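Local coordinates for Ketoacyl_synth_N domain-containing protein (Photorhabdus luminescens subsp. laumondii, PDB 6SMO) that probably takes part in acyl-carrier-protein-dependent carbon-chain extension as a member of the beta-ketoacyl synthase family, sitting beside a related ketosynthase chain, at residues Thr8-Ile13 / Asn18-Ile23; Lys56-Arg61 / Tyr72-Val77; Leu86-Leu91 / Leu144-Ser149; Pro308-Gln313 / Val319-Leu324. All blocks are in the same frame, centred on the assembly; numbering follows the deposited sequence.

Contact 1 (Thr8-Ile13 / Asn18-Ile23); sequences TGVGAI and NDVTAI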
loop_
_atom_site.group_PDB
_atom_site.type_symbol
_atom_site.label_atom_id
_atom_site.label_comp_id
_atom_site.label_asym_id
_atom_site.label_seq_id
_atom_site.Cartn_x
_atom_site.Cartn_y
_atom_site.Cartn_z
ATOM N N THR C 8 2.163 11.266 22.350
ATOM C CA THR C 8 2.971 10.908 23.550
ATOM C C THR C 8 4.470 10.882 23.217
ATOM O O THR C 8 5.270 11.108 24.147
ATOM C CB THR C 8 2.506 9.574 24.147
ATOM O OG1 THR C 8 2.397 8.616 23.093
ATOM C CG2 THR C 8 1.185 9.695 24.874
ATOM N N GLY C 9 4.839 10.616 21.960
ATOM C CA GLY C 9 6.244 10.566 21.508
ATOM C C GLY C 9 6.388 10.974 20.051
ATOM O O GLY C 9 5.445 10.727 19.273
ATOM N N VAL C 10 7.528 11.579 19.700
ATOM C CA VAL C 10 7.859 12.033 18.317
ATOM C C VAL C 10 9.332 11.722 18.026
ATOM O O VAL C 10 10.162 11.852 18.948
ATOM C CB VAL C 10 7.552 13.530 18.114
ATOM C CG1 VAL C 10 6.057 13.803 18.110
ATOM C CG2 VAL C 10 8.254 14.410 19.140
ATOM N N GLY C 11 9.624 11.321 16.787
ATOM C CA GLY C 11 10.983 11.078 16.270
ATOM C C GLY C 11 11.073 11.447 14.801
ATOM O O GLY C 11 10.103 11.173 14.065
ATOM N N ALA C 12 12.146 12.130 14.400
ATOM C CA ALA C 12 12.379 12.541 12.998
ATOM C C ALA C 12 13.879 12.625 12.733
ATOM O O ALA C 12 14.608 12.811 13.677
ATOM C CB ALA C 12 11.766 13.887 12.785
ATOM N N ILE C 13 14.306 12.472 11.483
ATOM C CA ILE C 13 15.736 12.653 11.092
ATOM C C ILE C 13 15.741 13.540 9.848
ATOM O O ILE C 13 14.870 13.387 9.036
ATOM C CB ILE C 13 16.466 11.320 10.876
ATOM C CG1 ILE C 13 15.814 10.467 9.791
ATOM C CG2 ILE C 13 16.582 10.552 12.170
ATOM C CD1 ILE C 13 16.648 9.293 9.386
ATOM N N ASN C 18 19.608 14.961 13.249
ATOM C CA ASN C 18 19.349 13.505 13.315
ATOM C C ASN C 18 18.418 13.183 14.480
ATOM O O ASN C 18 18.231 12.021 14.764
ATOM C CB ASN C 18 20.632 12.689 13.315
ATOM C CG ASN C 18 21.289 12.633 11.958
ATOM O OD1 ASN C 18 20.661 12.898 10.939
ATOM N ND2 ASN C 18 22.564 12.293 11.943
ATOM N N ASP C 19 17.917 14.203 15.153
ATOM C CA ASP C 19 16.924 14.047 16.251
ATOM C C ASP C 19 16.010 15.278 16.283
ATOM O O ASP C 19 16.351 16.285 15.633
ATOM C CB ASP C 19 17.612 13.796 17.597
ATOM C CG ASP C 19 18.649 14.840 17.976
ATOM O OD1 ASP C 19 18.249 15.985 18.260
ATOM O OD2 ASP C 19 19.848 14.497 17.982
ATOM N N VAL C 20 14.896 15.186 17.018
ATOM C CA VAL C 20 13.806 16.211 17.058
ATOM C C VAL C 20 14.345 17.525 17.644
ATOM O O VAL C 20 13.962 18.593 17.125
ATOM C CB VAL C 20 12.570 15.696 17.829
ATOM C CG1 VAL C 20 12.855 15.441 19.304
ATOM C CG2 VAL C 20 11.379 16.630 17.671
ATOM N N THR C 21 15.197 17.455 18.674
ATOM C CA THR C 21 15.753 18.634 19.397
ATOM C C THR C 21 16.752 19.378 18.499
ATOM O O THR C 21 16.772 20.624 18.562
ATOM C CB THR C 21 16.397 18.230 20.729
ATOM O OG1 THR C 21 17.315 17.162 20.484
ATOM C CG2 THR C 21 15.383 17.802 21.767
ATOM N N ALA C 22 17.544 18.648 17.707
ATOM C CA ALA C 22 18.557 19.199 16.774
ATOM C C ALA C 22 17.862 19.935 15.620
ATOM O O ALA C 22 18.362 21.005 15.220
ATOM C CB ALA C 22 19.455 18.097 16.264
ATOM N N ILE C 23 16.754 19.382 15.111
ATOM C CA ILE C 23 15.956 19.963 13.987
ATOM C C ILE C 23 15.254 21.234 14.484
ATOM O O ILE C 23 15.350 22.264 13.788
ATOM C CB ILE C 23 14.953 18.935 13.416
ATOM C CG1 ILE C 23 15.658 17.707 12.835
ATOM C CG2 ILE C 23 14.039 19.584 12.385
ATOM C CD1 ILE C 23 14.777 16.483 12.731
#

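Contact 2 (Lys56-Arg61 / Tyr72-Val77); sequences KYINNR and YGIVAV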
loop_
_atom_site.group_PDB
_atom_site.type_symbol
_atom_site.label_atom_id
_atom_site.label_comp_id
_atom_site.label_asym_id
_atom_site.label_seq_id
_atom_site.Cartn_x
_atom_site.Cartn_y
_atom_site.Cartn_z
ATOM N N LYS C 56 24.059 0.834 14.021
ATOM C CA LYS C 56 23.758 0.700 15.473
ATOM C C LYS C 56 22.289 0.300 15.668
ATOM O O LYS C 56 22.025 -0.539 16.552
ATOM C CB LYS C 56 24.061 2.006 16.216
ATOM C CG LYS C 56 24.040 1.900 17.735
ATOM C CD LYS C 56 24.138 3.233 18.446
ATOM C CE LYS C 56 25.516 3.855 18.360
ATOM N NZ LYS C 56 25.583 5.137 19.099
ATOM N N TYR C 57 21.377 0.885 14.884
ATOM C CA TYR C 57 19.906 0.689 14.999
ATOM C C TYR C 57 19.501 -0.665 14.404
ATOM O O TYR C 57 18.880 -1.472 15.127
ATOM C CB TYR C 57 19.149 1.825 14.307
ATOM C CG TYR C 57 19.307 3.177 14.955
ATOM C CD1 TYR C 57 18.487 3.568 16.002
ATOM C CD2 TYR C 57 20.268 4.073 14.517
ATOM C CE1 TYR C 57 18.622 4.810 16.601
ATOM C CE2 TYR C 57 20.417 5.320 15.104
ATOM C CZ TYR C 57 19.591 5.690 16.151
ATOM O OH TYR C 57 19.730 6.915 16.735
ATOM N N ILE C 58 19.839 -0.898 13.132
ATOM C CA ILE C 58 19.395 -2.081 12.332
ATOM C C ILE C 58 20.577 -3.044 12.155
ATOM O O ILE C 58 21.688 -2.570 11.845
ATOM C CB ILE C 58 18.808 -1.632 10.977
ATOM C CG1 ILE C 58 17.700 -0.591 11.154
ATOM C CG2 ILE C 58 18.321 -2.829 10.173
ATOM C CD1 ILE C 58 17.401 0.206 9.907
ATOM N N ASN C 59 20.330 -4.348 12.335
ATOM C CA ASN C 59 21.326 -5.440 12.153
ATOM C C ASN C 59 21.600 -5.629 10.655
ATOM O O ASN C 59 20.736 -5.245 9.842
ATOM C CB ASN C 59 20.866 -6.744 12.815
ATOM C CG ASN C 59 19.639 -7.350 12.164
ATOM O OD1 ASN C 59 19.736 -7.997 11.125
ATOM N ND2 ASN C 59 18.482 -7.158 12.778
ATOM N N ASN C 60 22.749 -6.222 10.314
ATOM C CA ASN C 60 23.275 -6.311 8.922
ATOM C C ASN C 60 22.415 -7.257 8.072
ATOM O O ASN C 60 22.318 -7.001 6.858
ATOM C CB ASN C 60 24.748 -6.735 8.890
ATOM C CG ASN C 60 25.710 -5.582 9.088
ATOM O OD1 ASN C 60 25.369 -4.425 8.846
ATOM N ND2 ASN C 60 26.924 -5.888 9.518
ATOM N N ARG C 61 21.826 -8.302 8.666
ATOM C CA ARG C 61 20.968 -9.284 7.945
ATOM C C ARG C 61 19.764 -8.548 7.343
ATOM O O ARG C 61 19.537 -8.690 6.126
ATOM C CB ARG C 61 20.501 -10.416 8.867
ATOM C CG ARG C 61 19.985 -11.642 8.126
ATOM C CD ARG C 61 19.669 -12.806 9.047
ATOM N NE ARG C 61 19.389 -14.039 8.318
ATOM C CZ ARG C 61 19.196 -15.232 8.880
ATOM N NH1 ARG C 61 19.251 -15.374 10.194
ATOM N NH2 ARG C 61 18.949 -16.288 8.121
ATOM N N TYR C 72 15.280 4.762 7.187
ATOM C CA TYR C 72 14.915 6.091 7.751
ATOM C C TYR C 72 13.652 5.966 8.612
ATOM O O TYR C 72 13.554 6.661 9.642
ATOM C CB TYR C 72 14.686 7.126 6.644
ATOM C CG TYR C 72 15.869 7.434 5.759
ATOM C CD1 TYR C 72 17.172 7.375 6.230
ATOM C CD2 TYR C 72 15.678 7.822 4.441
ATOM C CE1 TYR C 72 18.252 7.666 5.409
ATOM C CE2 TYR C 72 16.745 8.122 3.610
ATOM C CZ TYR C 72 18.038 8.046 4.096
ATOM O OH TYR C 72 19.094 8.339 3.282
ATOM N N GLY C 73 12.711 5.115 8.192
ATOM C CA GLY C 73 11.426 4.888 8.882
ATOM C C GLY C 73 11.614 4.236 10.241
ATOM O O GLY C 73 10.984 4.706 11.209
ATOM N N ILE C 74 12.454 3.199 10.315
ATOM C CA ILE C 74 12.666 2.358 11.535
ATOM C C ILE C 74 13.387 3.186 12.610
ATOM O O ILE C 74 12.984 3.083 13.787
ATOM C CB ILE C 74 13.421 1.057 11.184
ATOM C CG1 ILE C 74 12.590 0.159 10.262
ATOM C CG2 ILE C 74 13.847 0.312 12.442
ATOM C CD1 ILE C 74 13.402 -0.849 9.482
ATOM N N VAL C 75 14.402 3.972 12.230
ATOM C CA VAL C 75 15.198 4.819 13.173
ATOM C C VAL C 75 14.298 5.929 13.735
ATOM O O VAL C 75 14.470 6.276 14.918
ATOM C CB VAL C 75 16.475 5.396 12.527
ATOM C CG1 VAL C 75 17.429 4.297 12.083
ATOM C CG2 VAL C 75 16.181 6.342 11.372
ATOM N N ALA C 76 13.376 6.455 12.920
ATOM C CA ALA C 76 12.404 7.507 13.305
ATOM C C ALA C 76 11.400 6.943 14.320
ATOM O O ALA C 76 11.112 7.640 15.312
ATOM C CB ALA C 76 11.707 8.046 12.079
ATOM N N VAL C 77 10.896 5.727 14.074
ATOM C CA VAL C 77 9.910 5.018 14.946
ATOM C C VAL C 77 10.572 4.694 16.293
ATOM O O VAL C 77 9.904 4.879 17.330
ATOM C CB VAL C 77 9.355 3.754 14.259
ATOM C CG1 VAL C 77 8.689 2.801 15.242
ATOM C CG2 VAL C 77 8.394 4.108 13.134
#

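Contact 3 (Leu86-Leu91 / Leu144-Ser149); sequences LDVDKL and LLYGFS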
loop_
_atom_site.group_PDB
_atom_site.type_symbol
_atom_site.label_atom_id
_atom_site.label_comp_id
_atom_site.label_asym_id
_atom_site.label_seq_id
_atom_site.Cartn_x
_atom_site.Cartn_y
_atom_site.Cartn_z
ATOM N N LEU C 86 7.000 3.936 26.264
ATOM C CA LEU C 86 6.074 2.771 26.200
ATOM C C LEU C 86 6.850 1.491 26.529
ATOM O O LEU C 86 7.932 1.292 25.942
ATOM C CB LEU C 86 5.450 2.677 24.803
ATOM C CG LEU C 86 4.260 3.599 24.537
ATOM C CD1 LEU C 86 3.997 3.725 23.044
ATOM C CD2 LEU C 86 3.014 3.105 25.256
ATOM N N ASP C 87 6.312 0.663 27.430
ATOM C CA ASP C 87 6.817 -0.709 27.710
ATOM C C ASP C 87 6.338 -1.613 26.568
ATOM O O ASP C 87 5.280 -2.259 26.720
ATOM C CB ASP C 87 6.380 -1.189 29.098
ATOM C CG ASP C 87 7.255 -2.288 29.678
ATOM O OD1 ASP C 87 7.767 -3.112 28.892
ATOM O OD2 ASP C 87 7.422 -2.309 30.914
ATOM N N VAL C 88 7.093 -1.636 25.463
ATOM C CA VAL C 88 6.688 -2.227 24.150
ATOM C C VAL C 88 6.430 -3.733 24.303
ATOM O O VAL C 88 5.546 -4.245 23.587
ATOM C CB VAL C 88 7.732 -1.932 23.052
ATOM C CG1 VAL C 88 9.039 -2.683 23.269
ATOM C CG2 VAL C 88 7.181 -2.211 21.662
ATOM N N ASP C 89 7.166 -4.412 25.193
ATOM C CA ASP C 89 7.057 -5.878 25.435
ATOM C C ASP C 89 5.696 -6.203 26.066
ATOM O O ASP C 89 5.073 -7.196 25.639
ATOM C CB ASP C 89 8.195 -6.390 26.321
ATOM C CG ASP C 89 9.564 -6.339 25.662
ATOM O OD1 ASP C 89 9.852 -5.332 24.983
ATOM O OD2 ASP C 89 10.332 -7.308 25.833
ATOM N N LYS C 90 5.262 -5.400 27.044
ATOM C CA LYS C 90 4.026 -5.635 27.841
ATOM C C LYS C 90 2.783 -5.240 27.031
ATOM O O LYS C 90 1.703 -5.792 27.320
ATOM C CB LYS C 90 4.093 -4.873 29.170
ATOM C CG LYS C 90 5.074 -5.447 30.184
ATOM C CD LYS C 90 5.028 -4.765 31.535
ATOM C CE LYS C 90 5.908 -5.440 32.566
ATOM N NZ LYS C 90 5.851 -4.745 33.875
ATOM N N LEU C 91 2.925 -4.326 26.062
ATOM C CA LEU C 91 1.816 -3.868 25.176
ATOM C C LEU C 91 1.253 -5.060 24.390
ATOM O O LEU C 91 2.056 -5.890 23.919
ATOM C CB LEU C 91 2.315 -2.775 24.225
ATOM C CG LEU C 91 1.806 -1.365 24.521
ATOM C CD1 LEU C 91 2.301 -0.872 25.873
ATOM C CD2 LEU C 91 2.215 -0.401 23.420
ATOM N N LEU C 144 7.364 -6.805 11.838
ATOM C CA LEU C 144 8.232 -7.979 12.133
ATOM C C LEU C 144 9.094 -7.687 13.369
ATOM O O LEU C 144 9.217 -8.590 14.220
ATOM C CB LEU C 144 9.113 -8.303 10.920
ATOM C CG LEU C 144 8.392 -8.813 9.671
ATOM C CD1 LEU C 144 9.393 -9.132 8.571
ATOM C CD2 LEU C 144 7.535 -10.035 9.972
ATOM N N LEU C 145 9.665 -6.480 13.458
ATOM C CA LEU C 145 10.616 -6.076 14.532
ATOM C C LEU C 145 9.882 -5.953 15.874
ATOM O O LEU C 145 10.382 -6.521 16.867
ATOM C CB LEU C 145 11.290 -4.752 14.152
ATOM C CG LEU C 145 12.351 -4.839 13.055
ATOM C CD1 LEU C 145 12.662 -3.460 12.491
ATOM C CD2 LEU C 145 13.620 -5.500 13.571
ATOM N N TYR C 146 8.750 -5.237 15.902
ATOM C CA TYR C 146 7.991 -4.882 17.133
ATOM C C TYR C 146 6.839 -5.868 17.378
ATOM O O TYR C 146 6.435 -6.018 18.549
ATOM C CB TYR C 146 7.478 -3.443 17.045
ATOM C CG TYR C 146 8.564 -2.398 16.987
ATOM C CD1 TYR C 146 9.314 -2.084 18.109
ATOM C CD2 TYR C 146 8.848 -1.723 15.809
ATOM C CE1 TYR C 146 10.316 -1.127 18.065
ATOM C CE2 TYR C 146 9.845 -0.764 15.748
ATOM C CZ TYR C 146 10.583 -0.464 16.880
ATOM O OH TYR C 146 11.567 0.479 16.827
ATOM N N GLY C 147 6.314 -6.499 16.322
ATOM C CA GLY C 147 5.258 -7.527 16.414
ATOM C C GLY C 147 3.858 -6.932 16.421
ATOM O O GLY C 147 2.916 -7.666 16.781
ATOM N N PHE C 148 3.714 -5.660 16.026
ATOM C CA PHE C 148 2.425 -4.915 16.006
ATOM C C PHE C 148 1.502 -5.537 14.949
ATOM O O PHE C 148 1.938 -5.690 13.788
ATOM C CB PHE C 148 2.662 -3.423 15.750
ATOM C CG PHE C 148 3.519 -2.714 16.772
ATOM C CD1 PHE C 148 3.485 -3.068 18.114
ATOM C CD2 PHE C 148 4.345 -1.667 16.391
ATOM C CE1 PHE C 148 4.270 -2.405 19.045
ATOM C CE2 PHE C 148 5.128 -1.004 17.323
ATOM C CZ PHE C 148 5.088 -1.372 18.649
ATOM N N SER C 149 0.267 -5.875 15.344
ATOM C CA SER C 149 -0.658 -6.767 14.593
ATOM C C SER C 149 -1.985 -6.082 14.229
ATOM O O SER C 149 -2.763 -6.714 13.488
ATOM C CB SER C 149 -0.904 -8.034 15.372
ATOM O OG SER C 149 0.294 -8.787 15.499
#

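Contact 4 (Pro308-Gln313 / Val319-Leu324); sequences PYLDNQ and VIDSVL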
loop_
_atom_site.group_PDB
_atom_site.type_symbol
_atom_site.label_atom_id
_atom_site.label_comp_id
_atom_site.label_asym_id
_atom_site.label_seq_id
_atom_site.Cartn_x
_atom_site.Cartn_y
_atom_site.Cartn_z
ATOM N N PRO C 308 10.843 26.923 3.306
ATOM C CA PRO C 308 12.165 27.366 2.856
ATOM C C PRO C 308 13.322 26.714 3.630
ATOM O O PRO C 308 14.372 26.523 3.044
ATOM C CB PRO C 308 12.160 28.884 3.102
ATOM C CG PRO C 308 10.692 29.252 3.154
ATOM C CD PRO C 308 10.010 28.047 3.765
ATOM N N TYR C 309 13.100 26.385 4.908
ATOM C CA TYR C 309 14.118 25.846 5.849
ATOM C C TYR C 309 14.133 24.312 5.785
ATOM O O TYR C 309 15.236 23.734 5.724
ATOM C CB TYR C 309 13.852 26.344 7.273
ATOM C CG TYR C 309 13.526 27.815 7.376
ATOM C CD1 TYR C 309 14.350 28.772 6.804
ATOM C CD2 TYR C 309 12.395 28.253 8.046
ATOM C CE1 TYR C 309 14.057 30.124 6.890
ATOM C CE2 TYR C 309 12.089 29.601 8.143
ATOM C CZ TYR C 309 12.922 30.541 7.564
ATOM O OH TYR C 309 12.626 31.871 7.656
ATOM N N LEU C 310 12.946 23.706 5.712
ATOM C CA LEU C 310 12.783 22.229 5.718
ATOM C C LEU C 310 12.797 21.625 4.309
ATOM O O LEU C 310 12.997 20.422 4.222
ATOM C CB LEU C 310 11.487 21.878 6.453
ATOM C CG LEU C 310 11.476 22.166 7.950
ATOM C CD1 LEU C 310 10.111 21.870 8.542
ATOM C CD2 LEU C 310 12.544 21.361 8.664
ATOM N N ASP C 311 12.417 22.383 3.275
ATOM C CA ASP C 311 12.399 21.965 1.837
ATOM C C ASP C 311 11.198 21.066 1.507
ATOM O O ASP C 311 10.412 20.735 2.391
ATOM C CB ASP C 311 13.737 21.449 1.293
ATOM C CG ASP C 311 14.958 22.205 1.771
ATOM O OD1 ASP C 311 15.065 23.398 1.467
ATOM O OD2 ASP C 311 15.777 21.589 2.455
ATOM N N ASN C 312 11.102 20.629 0.257
ATOM C CA ASN C 312 9.977 19.749 -0.127
ATOM C C ASN C 312 10.406 18.311 0.156
ATOM O O ASN C 312 11.394 17.874 -0.425
ATOM C CB ASN C 312 9.594 19.958 -1.590
ATOM C CG ASN C 312 8.299 19.281 -1.969
ATOM O OD1 ASN C 312 7.537 18.874 -1.108
ATOM N ND2 ASN C 312 8.041 19.163 -3.252
ATOM N N GLN C 313 9.697 17.628 1.051
ATOM C CA GLN C 313 10.029 16.224 1.393
ATOM C C GLN C 313 8.895 15.299 0.953
ATOM O O GLN C 313 8.945 14.125 1.326
ATOM C CB GLN C 313 10.263 16.100 2.896
ATOM C CG GLN C 313 11.191 17.161 3.459
ATOM C CD GLN C 313 11.413 16.964 4.935
ATOM O OE1 GLN C 313 10.937 17.733 5.763
ATOM N NE2 GLN C 313 12.131 15.914 5.273
ATOM N N VAL C 319 4.165 16.110 7.972
ATOM C CA VAL C 319 4.375 15.152 9.099
ATOM C C VAL C 319 5.465 15.711 10.022
ATOM O O VAL C 319 5.228 15.759 11.245
ATOM C CB VAL C 319 4.732 13.739 8.591
ATOM C CG1 VAL C 319 5.034 12.781 9.734
ATOM C CG2 VAL C 319 3.643 13.169 7.696
ATOM N N ILE C 320 6.592 16.141 9.447
ATOM C CA ILE C 320 7.732 16.719 10.220
ATOM C C ILE C 320 7.262 18.011 10.889
ATOM O O ILE C 320 7.731 18.303 11.986
ATOM C CB ILE C 320 8.983 16.909 9.340
ATOM C CG1 ILE C 320 10.196 17.336 10.167
ATOM C CG2 ILE C 320 8.718 17.868 8.193
ATOM C CD1 ILE C 320 11.513 16.932 9.569
ATOM N N ASP C 321 6.351 18.733 10.237
ATOM C CA ASP C 321 5.717 19.965 10.781
ATOM C C ASP C 321 4.921 19.604 12.043
ATOM O O ASP C 321 5.033 20.346 13.040
ATOM C CB ASP C 321 4.826 20.646 9.737
ATOM C CG ASP C 321 5.573 21.138 8.507
ATOM O OD1 ASP C 321 6.437 20.391 8.006
ATOM O OD2 ASP C 321 5.282 22.266 8.059
ATOM N N SER C 322 4.157 18.506 11.994
ATOM C CA SER C 322 3.340 17.970 13.118
ATOM C C SER C 322 4.249 17.479 14.253
ATOM O O SER C 322 3.833 17.587 15.423
ATOM C CB SER C 322 2.415 16.873 12.649
ATOM O OG SER C 322 1.504 17.355 11.674
ATOM N N VAL C 323 5.431 16.952 13.913
ATOM C CA VAL C 323 6.475 16.506 14.886
ATOM C C VAL C 323 6.986 17.734 15.651
ATOM O O VAL C 323 7.040 17.670 16.897
ATOM C CB VAL C 323 7.614 15.744 14.178
ATOM C CG1 VAL C 323 8.900 15.721 14.994
ATOM C CG2 VAL C 323 7.189 14.330 13.813
ATOM N N LEU C 324 7.337 18.805 14.929
ATOM C CA LEU C 324 7.802 20.102 15.500
ATOM C C LEU C 324 6.677 20.740 16.326
ATOM O O LEU C 324 6.956 21.166 17.463
ATOM C CB LEU C 324 8.252 21.033 14.367
ATOM C CG LEU C 324 9.752 21.054 14.071
ATOM C CD1 LEU C 324 10.314 19.650 13.902
ATOM C CD2 LEU C 324 10.042 21.892 12.834
#

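Contact 1 (Thr8-Ile13 / Asn18-Ile23)
The beta-alpha unit at the start of this thiolase-type fold folds back on itself here, V10, A12 and I13 of strand 5-13 meeting N18, V20 and I23 at the start of helix 20-31. V10 and V20 cross at about a right angle, and their CG2 methyls are 4.1 Å apart. In V20 a chi1 of 65° places CG1 between the backbone N and the carbonyl carbon, which leaves CG2 anti to N and facing the strand. A turn further along the helix, I23 CD1 lies 4.0 Å from A12 CB and 3.8 Å from A12 O. At the strand end I13 CG2 lies 3.4 Å from N18 O, a methyl beside a carbonyl; the N18 amide itself is engaged elsewhere, ND2 bonding S50 O. D19 fixes the helix start. D19 OD1 accepts from A22 N (2.8 Å), nearly in line with the C-O bond, and from T21 OG1 (2.7 Å), the two donors coming from opposite faces of the carboxylate. Helix 319-329 adds V323 and S327 against both V10 and V20. A tight strand-loop-helix connection with an aspartate N-cap is the element on which this part of the ketosynthase fold opens.

Contact 2 (Lys56-Arg61 / Tyr72-Val77)
Y57 and I58, in the coil that leads into the short helix 60-63, lie against V75 and I74, so that the coil before helix 60-63 packs on the later helix 68-84 in this ketosynthase-like domain. The aromatic contact is a CH-pi interaction. V75 CG1 sits over one face of the Y57 ring, 4.0 Å from the ring centroid and 29° off the ring normal, displaced toward the CB end, since its nearest ring atom is Y57 CG at 3.6 Å. The methyl gets there by standing anti to its carbonyl carbon (chi1 -62°), while the two side chains cross at about a right angle. M79, one turn on along helix 68-84, also touches Y57. The polar interactions lie to the side: N59 is the N-cap of helix 60-63 and its OD1 accepts from L62 N, and R61 turns to a different protein of the assembly, its NE in a salt bridge with an acidic side chain of that chain. Purely aliphatic packing makes up the rest. I74 also touches I66, L142 and L145, and across the contact I58 and I74 meet at right angles, with I58 CD1 4.2 Å from I74 CD1 and I58 CG1 equally far from I74 CG2.

Contact 3 (Leu86-Leu91 / Leu144-Ser149)
V88 and Y146 bring their backbones within 7.6 Å, CA to CA, where the loop joining helix 68-84 to strand 96-101 comes up against the C-terminal end of helix 137-146 in this thiolase-type fold. The loop side is an inverse gamma turn centred on D87 followed by three residues of helical conformation, with L91 N bonded to D87 O at 3.2 Å. On the other side G147, with phi 87°, takes the chain off the helix, and F148 follows directly after the turn. Every close approach runs through one methyl: with chi1 of V88 at 69° for CG1, CG2 falls anti to the backbone N and approaches both aromatic rings obliquely, 3.8 Å from F148 CZ and 4.1 Å from Y146 CD1. The two aromatics are themselves layered, Y146 CB lying 3.4 Å above the F148 ring plane toward its rim. Y146 OH is held by E78 OE1, and F148 also packs on V96, I98 and L182, side chains of the parallel strands of the core sheet. The corner also faces the partner subunit, for F148 O accepts from N293 ND2 of the PKS_KS domain-containing chain. Just beyond, S149 OG gives a hydrogen bond of 3.1 Å to G147 O, coming in 37° above the carbonyl plane.

Contact 4 (Pro308-Gln313 / Val319-Leu324)
The CB of L310 is directed toward helix 319-329, and its side chain lodges among three residues of it, I320, D321 and L324. The CD1 methyl does the touching: from L310 CD1, I320 CG2 and L324 CD2 are each 4.3 Å away, and D321 OD1 comes to 4.0 Å. L310 and D321 run past each other in opposite directions, so the leucine methyl lies alongside the carboxylate without any polar bond between them. That carboxylate looks to its own helix end and beyond. OD1 makes a weak hydrogen bond with G318 N, while OD2 forms a long, weak ion pair with R307 NH1. The setting is a helix-loop-helix passage in the later half of the thiolase-type chain, in which the short helix 307-310 ends, D311 turns the backbone with positive phi (77°), and a loop leads to a helix whose opening residues are all buried. Helix 319-329 probably matches the buried helix of the C-terminal half in related ketosynthases. D311 is tied elsewhere, by a salt bridge from OD2 to R47 NH2, and L310 O accepts from H14 NE2. Beyond the turn Q313 reaches across to I320, the two side chains at about a right angle. With CG anti to the carbonyl carbon (chi1 -48°) and the chain extended after it, the amide oxygen ends beside the isoleucine methyls, where Q313 OE1 lies 3.3 Å from I320 CG2 and 3.9 Å from I320 CD1. I320 also touches A223 of strand 218-229, and V27 of helix 20-31 packs on L310.

Contacts 1, 2, 3 and 4 follow one another along the chain, the first three within the N-terminal ketosynthase domain. Strand 5-13 of contact 1 runs between helix 68-84 and helix 319-329. I13 touches V75 and Y72 of contact 2, whose centre is about 15 Å away, while A12 meets V323 and I23 meets L324 of contact 4, about 12 Å from centre to centre. Contact 3 extends the chain of packing outward: Y146 rests on V77 and L145 on I74, again with centres about 15 Å apart. Contacts 3 and 4 are about 28 Å apart, centre to centre, and do not touch. The series thus runs from the buried helix 319-329, across the sheet, to the partner-facing surface.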